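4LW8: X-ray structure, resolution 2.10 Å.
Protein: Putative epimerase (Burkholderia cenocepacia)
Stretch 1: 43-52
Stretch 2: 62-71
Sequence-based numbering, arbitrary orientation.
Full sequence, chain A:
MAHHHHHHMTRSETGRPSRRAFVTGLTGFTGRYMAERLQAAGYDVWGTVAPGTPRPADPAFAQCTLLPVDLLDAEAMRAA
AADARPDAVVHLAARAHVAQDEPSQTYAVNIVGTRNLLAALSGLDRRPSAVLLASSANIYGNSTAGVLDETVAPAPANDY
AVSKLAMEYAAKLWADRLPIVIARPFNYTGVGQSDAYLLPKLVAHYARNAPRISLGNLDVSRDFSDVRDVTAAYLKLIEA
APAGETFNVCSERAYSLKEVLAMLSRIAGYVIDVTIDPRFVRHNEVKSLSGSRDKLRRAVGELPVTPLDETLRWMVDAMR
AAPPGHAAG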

ATOM      1  N   TYR A  43     -20.239 -15.686 -22.020  1.00 33.27           N
ATOM      2  CA  TYR A  43     -19.648 -16.432 -20.906  1.00 33.12           C
ATOM      3  C   TYR A  43     -20.679 -17.150 -20.031  1.00 36.75           C
ATOM      4  O   TYR A  43     -21.810 -16.693 -19.876  1.00 39.79           O
ATOM      5  CB  TYR A  43     -18.829 -15.510 -19.992  1.00 28.48           C
ATOM      6  CG  TYR A  43     -17.535 -14.976 -20.576  1.00 35.43           C
ATOM      7  CD1 TYR A  43     -16.331 -15.657 -20.399  1.00 31.18           C
ATOM      8  CD2 TYR A  43     -17.513 -13.780 -21.291  1.00 34.51           C
ATOM      9  CE1 TYR A  43     -15.137 -15.166 -20.935  1.00 34.28           C
ATOM     10  CE2 TYR A  43     -16.331 -13.277 -21.823  1.00 34.05           C
ATOM     11  CZ  TYR A  43     -15.147 -13.976 -21.648  1.00 34.98           C
ATOM     12  OH  TYR A  43     -13.980 -13.479 -22.185  1.00 37.15           O
ATOM     13  N   ASP A  44     -20.268 -18.273 -19.455  1.00 33.55           N
ATOM     14  CA  ASP A  44     -20.967 -18.868 -18.322  1.00 33.25           C
ATOM     15  C   ASP A  44     -20.437 -18.172 -17.076  1.00 31.38           C
ATOM     16  O   ASP A  44     -19.269 -18.328 -16.726  1.00 34.51           O
ATOM     17  CB  ASP A  44     -20.736 -20.388 -18.259  1.00 33.22           C
ATOM     18  CG  ASP A  44     -21.457 -21.059 -17.090  1.00 38.41           C
ATOM     19  OD1 ASP A  44     -22.414 -20.474 -16.529  1.00 42.97           O
ATOM     20  OD2 ASP A  44     -21.064 -22.195 -16.736  1.00 42.06           O
ATOM     21  N   VAL A  45     -21.280 -17.385 -16.420  1.00 27.22           N
ATOM     22  CA  VAL A  45     -20.813 -16.544 -15.323  1.00 25.44           C
ATOM     23  C   VAL A  45     -20.907 -17.256 -13.980  1.00 28.22           C
ATOM     24  O   VAL A  45     -21.993 -17.674 -13.567  1.00 30.20           O
ATOM     25  CB  VAL A  45     -21.602 -15.215 -15.264  1.00 30.20           C
ATOM     26  CG1 VAL A  45     -21.153 -14.362 -14.081  1.00 25.88           C
ATOM     27  CG2 VAL A  45     -21.422 -14.451 -16.553  1.00 29.26           C
ATOM     28  N   TRP A  46     -19.748 -17.426 -13.336  1.00 31.16           N
ATOM     29  CA  TRP A  46     -19.641 -17.915 -11.953  1.00 24.78           C
ATOM     30  C   TRP A  46     -19.206 -16.755 -11.068  1.00 28.01           C
ATOM     31  O   TRP A  46     -18.665 -15.778 -11.563  1.00 27.09           O
ATOM     32  CB  TRP A  46     -18.614 -19.040 -11.806  1.00 24.02           C
ATOM     33  CG  TRP A  46     -18.872 -20.291 -12.577  1.00 23.62           C
ATOM     34  CD1 TRP A  46     -19.305 -20.393 -13.871  1.00 24.77           C
ATOM     35  CD2 TRP A  46     -18.688 -21.627 -12.109  1.00 24.23           C
ATOM     36  NE1 TRP A  46     -19.420 -21.711 -14.229  1.00 27.55           N
ATOM     37  CE2 TRP A  46     -19.038 -22.492 -13.168  1.00 32.34           C
ATOM     38  CE3 TRP A  46     -18.274 -22.179 -10.893  1.00 26.75           C
ATOM     39  CZ2 TRP A  46     -18.986 -23.885 -13.050  1.00 31.46           C
ATOM     40  CZ3 TRP A  46     -18.222 -23.560 -10.779  1.00 28.43           C
ATOM     41  CH2 TRP A  46     -18.571 -24.395 -11.855  1.00 27.97           C
ATOM     42  N   GLY A  47     -19.413 -16.856  -9.763  1.00 25.41           N
ATOM     43  CA  GLY A  47     -18.958 -15.792  -8.890  1.00 27.88           C
ATOM     44  C   GLY A  47     -19.066 -16.129  -7.422  1.00 34.84           C
ATOM     45  O   GLY A  47     -19.639 -17.155  -7.068  1.00 31.81           O
ATOM     46  N   THR A  48     -18.526 -15.265  -6.562  1.00 25.96           N
ATOM     47  CA  THR A  48     -18.566 -15.527  -5.131  1.00 25.98           C
ATOM     48  C   THR A  48     -19.666 -14.722  -4.451  1.00 30.02           C
ATOM     49  O   THR A  48     -20.028 -13.652  -4.930  1.00 26.68           O
ATOM     50  CB  THR A  48     -17.219 -15.208  -4.454  1.00 31.35           C
ATOM     51  OG1 THR A  48     -16.936 -13.801  -4.576  1.00 28.32           O
ATOM     52  CG2 THR A  48     -16.095 -16.015  -5.108  1.00 29.27           C
ATOM     53  N   VAL A  49     -20.204 -15.278  -3.364  1.00 27.30           N
ATOM     54  CA  VAL A  49     -21.095 -14.580  -2.439  1.00 23.99           C
ATOM     55  C   VAL A  49     -20.596 -14.827  -1.021  1.00 30.56           C
ATOM     56  O   VAL A  49     -19.866 -15.785  -0.781  1.00 31.39           O
ATOM     57  CB  VAL A  49     -22.564 -15.076  -2.539  1.00 37.54           C
ATOM     58  CG1 VAL A  49     -23.148 -14.782  -3.907  1.00 35.07           C
ATOM     59  CG2 VAL A  49     -22.635 -16.562  -2.211  1.00 26.23           C
ATOM     60  N   ALA A  50     -20.999 -13.987  -0.074  1.00 27.65           N
ATOM     61  CA  ALA A  50     -20.616 -14.184   1.324  1.00 33.27           C
ATOM     62  C   ALA A  50     -21.345 -15.385   1.910  1.00 37.90           C
ATOM     63  O   ALA A  50     -22.553 -15.501   1.753  1.00 46.70           O
ATOM     64  CB  ALA A  50     -20.937 -12.928   2.160  1.00 32.10           C
ATOM     65  N   PRO A  51     -20.615 -16.269   2.598  1.00 29.73           N
ATOM     66  CA  PRO A  51     -21.239 -17.391   3.298  1.00 31.86           C
ATOM     67  C   PRO A  51     -22.267 -16.905   4.313  1.00 45.09           C
ATOM     68  O   PRO A  51     -22.056 -15.865   4.932  1.00 49.14           O
ATOM     69  CB  PRO A  51     -20.056 -18.069   3.994  1.00 31.99           C
ATOM     70  CG  PRO A  51     -18.887 -17.749   3.122  1.00 29.50           C
ATOM     71  CD  PRO A  51     -19.141 -16.359   2.607  1.00 28.50           C
ATOM     72  N   GLY A  52     -23.378 -17.623   4.448  1.00 53.99           N
ATOM     73  CA  GLY A  52     -24.343 -17.349   5.500  1.00 63.91           C
ATOM     74  C   GLY A  52     -25.241 -16.141   5.276  1.00 68.36           C
ATOM     75  O   GLY A  52     -26.102 -15.835   6.102  1.00 64.07           O
ATOM     76  N   ALA A  62     -30.147 -15.569 -12.224  1.00 56.65           N
ATOM     77  CA  ALA A  62     -30.807 -16.856 -12.414  1.00 55.10           C
ATOM     78  C   ALA A  62     -29.894 -17.851 -13.134  1.00 52.81           C
ATOM     79  O   ALA A  62     -29.935 -19.042 -12.861  1.00 49.16           O
ATOM     80  CB  ALA A  62     -32.108 -16.676 -13.180  1.00 63.67           C
ATOM     81  N   GLN A  63     -29.054 -17.365 -14.038  1.00 51.35           N
ATOM     82  CA  GLN A  63     -28.156 -18.251 -14.770  1.00 41.72           C
ATOM     83  C   GLN A  63     -26.705 -18.164 -14.285  1.00 41.04           C
ATOM     84  O   GLN A  63     -25.787 -18.596 -14.977  1.00 39.58           O
ATOM     85  CB  GLN A  63     -28.225 -17.942 -16.257  1.00 42.66           C
ATOM     86  CG  GLN A  63     -29.572 -18.270 -16.872  1.00 57.39           C
ATOM     87  CD  GLN A  63     -29.628 -17.964 -18.351  1.00 72.40           C
ATOM     88  OE1 GLN A  63     -29.989 -18.824 -19.158  1.00 84.02           O
ATOM     89  NE2 GLN A  63     -29.284 -16.729 -18.719  1.00 75.66           N
ATOM     90  N   CYS A  64     -26.495 -17.596 -13.103  1.00 31.96           N
ATOM     91  CA  CYS A  64     -25.152 -17.522 -12.541  1.00 34.35           C
ATOM     92  C   CYS A  64     -24.905 -18.650 -11.554  1.00 38.30           C
ATOM     93  O   CYS A  64     -25.810 -19.051 -10.828  1.00 44.42           O
ATOM     94  CB  CYS A  64     -24.931 -16.176 -11.856  1.00 34.65           C
ATOM     95  SG  CYS A  64     -25.014 -14.790 -12.998  1.00 37.75           S
ATOM     96  N   THR A  65     -23.682 -19.168 -11.541  1.00 36.63           N
ATOM     97  CA  THR A  65     -23.292 -20.163 -10.557  1.00 26.47           C
ATOM     98  C   THR A  65     -22.645 -19.413  -9.382  1.00 31.75           C
ATOM     99  O   THR A  65     -21.610 -18.780  -9.548  1.00 31.24           O
ATOM    100  CB  THR A  65     -22.321 -21.203 -11.145  1.00 27.92           C
ATOM    101  OG1 THR A  65     -22.946 -21.885 -12.240  1.00 30.83           O
ATOM    102  CG2 THR A  65     -21.913 -22.223 -10.084  1.00 27.55           C
ATOM    103  N   LEU A  66     -23.282 -19.466  -8.213  1.00 28.96           N
ATOM    104  CA  LEU A  66     -22.864 -18.684  -7.049  1.00 29.41           C
ATOM    105  C   LEU A  66     -22.166 -19.547  -6.018  1.00 26.13           C
ATOM    106  O   LEU A  66     -22.770 -20.458  -5.464  1.00 28.95           O
ATOM    107  CB  LEU A  66     -24.078 -18.004  -6.405  1.00 28.33           C
ATOM    108  CG  LEU A  66     -24.919 -17.141  -7.345  1.00 33.30           C
ATOM    109  CD1 LEU A  66     -26.083 -16.521  -6.598  1.00 38.63           C
ATOM    110  CD2 LEU A  66     -24.059 -16.065  -7.945  1.00 30.87           C
ATOM    111  N   LEU A  67     -20.904 -19.246  -5.737  1.00 27.37           N
ATOM    112  CA  LEU A  67     -20.128 -20.034  -4.784  1.00 27.90           C
ATOM    113  C   LEU A  67     -19.904 -19.273  -3.454  1.00 29.29           C
ATOM    114  O   LEU A  67     -19.326 -18.192  -3.447  1.00 27.14           O
ATOM    115  CB  LEU A  67     -18.781 -20.424  -5.411  1.00 25.11           C
ATOM    116  CG  LEU A  67     -18.777 -21.123  -6.788  1.00 23.84           C
ATOM    117  CD1 LEU A  67     -17.339 -21.444  -7.223  1.00 22.20           C
ATOM    118  CD2 LEU A  67     -19.621 -22.383  -6.789  1.00 24.60           C
ATOM    119  N   PRO A  68     -20.372 -19.830  -2.325  1.00 29.44           N
ATOM    120  CA  PRO A  68     -20.139 -19.120  -1.061  1.00 33.24           C
ATOM    121  C   PRO A  68     -18.664 -19.186  -0.668  1.00 37.17           C
ATOM    122  O   PRO A  68     -18.160 -20.246  -0.287  1.00 38.39           O
ATOM    123  CB  PRO A  68     -21.023 -19.873  -0.050  1.00 28.24           C
ATOM    124  CG  PRO A  68     -21.922 -20.752  -0.874  1.00 39.55           C
ATOM    125  CD  PRO A  68     -21.169 -21.049  -2.131  1.00 27.17           C
ATOM    126  N   VAL A  69     -17.985 -18.051  -0.780  1.00 31.88           N
ATOM    127  CA  VAL A  69     -16.561 -17.946  -0.487  1.00 33.60           C
ATOM    128  C   VAL A  69     -16.232 -16.650   0.263  1.00 27.87           C
ATOM    129  O   VAL A  69     -16.571 -15.558  -0.179  1.00 34.04           O
ATOM    130  CB  VAL A  69     -15.692 -17.989  -1.788  1.00 29.35           C
ATOM    131  CG1 VAL A  69     -14.249 -17.989  -1.419  1.00 27.35           C
ATOM    132  CG2 VAL A  69     -16.018 -19.216  -2.636  1.00 33.28           C
ATOM    133  N   ASP A  70     -15.567 -16.776   1.402  1.00 29.29           N
ATOM    134  CA  ASP A  70     -14.980 -15.614   2.063  1.00 33.33           C
ATOM    135  C   ASP A  70     -13.586 -15.349   1.465  1.00 32.94           C
ATOM    136  O   ASP A  70     -12.763 -16.253   1.400  1.00 29.56           O
ATOM    137  CB  ASP A  70     -14.924 -15.846   3.575  1.00 47.21           C
ATOM    138  CG  ASP A  70     -14.028 -14.845   4.304  1.00 63.63           C
ATOM    139  OD1 ASP A  70     -13.915 -13.680   3.864  1.00 63.35           O
ATOM    140  OD2 ASP A  70     -13.444 -15.231   5.342  1.00 75.94           O
ATOM    141  N   LEU A  71     -13.335 -14.126   1.001  1.00 36.83           N
ATOM    142  CA  LEU A  71     -12.042 -13.778   0.383  1.00 37.72           C
ATOM    143  C   LEU A  71     -10.838 -14.074   1.282  1.00 31.58           C
ATOM    144  O   LEU A  71      -9.756 -14.422   0.799  1.00 26.10           O
ATOM    145  CB  LEU A  71     -12.023 -12.302   0.002  1.00 46.94           C
ATOM    146  CG  LEU A  71     -12.805 -11.832  -1.223  1.00 49.98           C
ATOM    147  CD1 LEU A  71     -12.874 -10.315  -1.194  1.00 49.08           C
ATOM    148  CD2 LEU A  71     -12.143 -12.305  -2.497  1.00 41.63           C
TER
HETATM  149  O   HOH W   1     -24.323 -17.295 -16.767  1.00 35.18           O

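The most distinctive feature of this contact is the way Thr65 sits on the indole of Trp46. Thr65 CB lies 3.9 Å from the centroid of the Trp46 five-membered ring and only 13° off the ring normal. This is a CH-pi contact over the ring face. The methyl group lies over the same ring system, with Thr65 CG2 3.7 Å from Trp46 CE3. Leu67 meets the indole differently. Its CD1 is 3.9 Å from Trp46 CE3 and lies at the ring edge, near the ring plane.

The indole is also held from within its own stretch. Trp46 NE1 donates a hydrogen bond to Asp44 OD2 at 3.0 Å. The indole N-H is thus satisfied, and a face of the ring packs against Thr65. Trp46 has an m rotamer at chi1, and Asp44 has a t rotamer.

The backbone beneath these side chains is a parallel pairing of two strands, whose axes cross at 32°. Five hydrogen bonds join the two stretches, the last from Val69, just past the end of its strand. Thr65 N donates to Val45 O at 3.0 Å, and Gly47 N donates to Thr65 O at 2.9 Å. Leu67 N donates to Gly47 O at 2.8 Å and is nearly straight, with an angle of 176° at the hydrogen. Val49 N then donates to Leu67 O at 3.0 Å, and Val69 N donates to Val49 O at 2.9 Å. The pattern is that of a parallel ladder: Thr65 and Leu67 each use both N and O, as do Gly47 and Val49.

The same carbonyls also receive CA-H...O contacts. Trp46 CA is 3.2 Å from Thr65 O, and Thr48 CA is 3.2 Å from Leu67 O. In the other direction, Pro68 CA approaches Val49 O at 3.4 Å. Pro68 has no amide hydrogen, but its position in the ladder does not call on its nitrogen to bond across to stretch 1.

At the start of the ladder, a water extends the link. It accepts from Val45 N at 3.1 Å and donates to Gln63 O at 2.7 Å. These two backbone groups are thereby joined without a direct hydrogen bond. Nearby, Val45 CG1 packs 4.0 Å from Cys64 SG.

Trp46, Thr48, Thr65 and Leu67 place their side chains on one face of the sheet. Val49, Leu66 and Pro68 use the other. Gly47 has no side chain on that second face. Val49 is the main apolar contributor there from stretch 1: its CG1 is 4.2 Å from Leu66 CB, and its CG2 is 4.3 Å from Pro68 CB.

Beyond the strands, Pro51 continues the packing. Its CG is 4.4 Å from Pro68 CB, and its CD is 3.7 Å from the backbone C of Val69. Thr48 CG2 also reaches Val69, at 3.9 Å from its CB. Together the two stretches bury 700 Å², counting both sides.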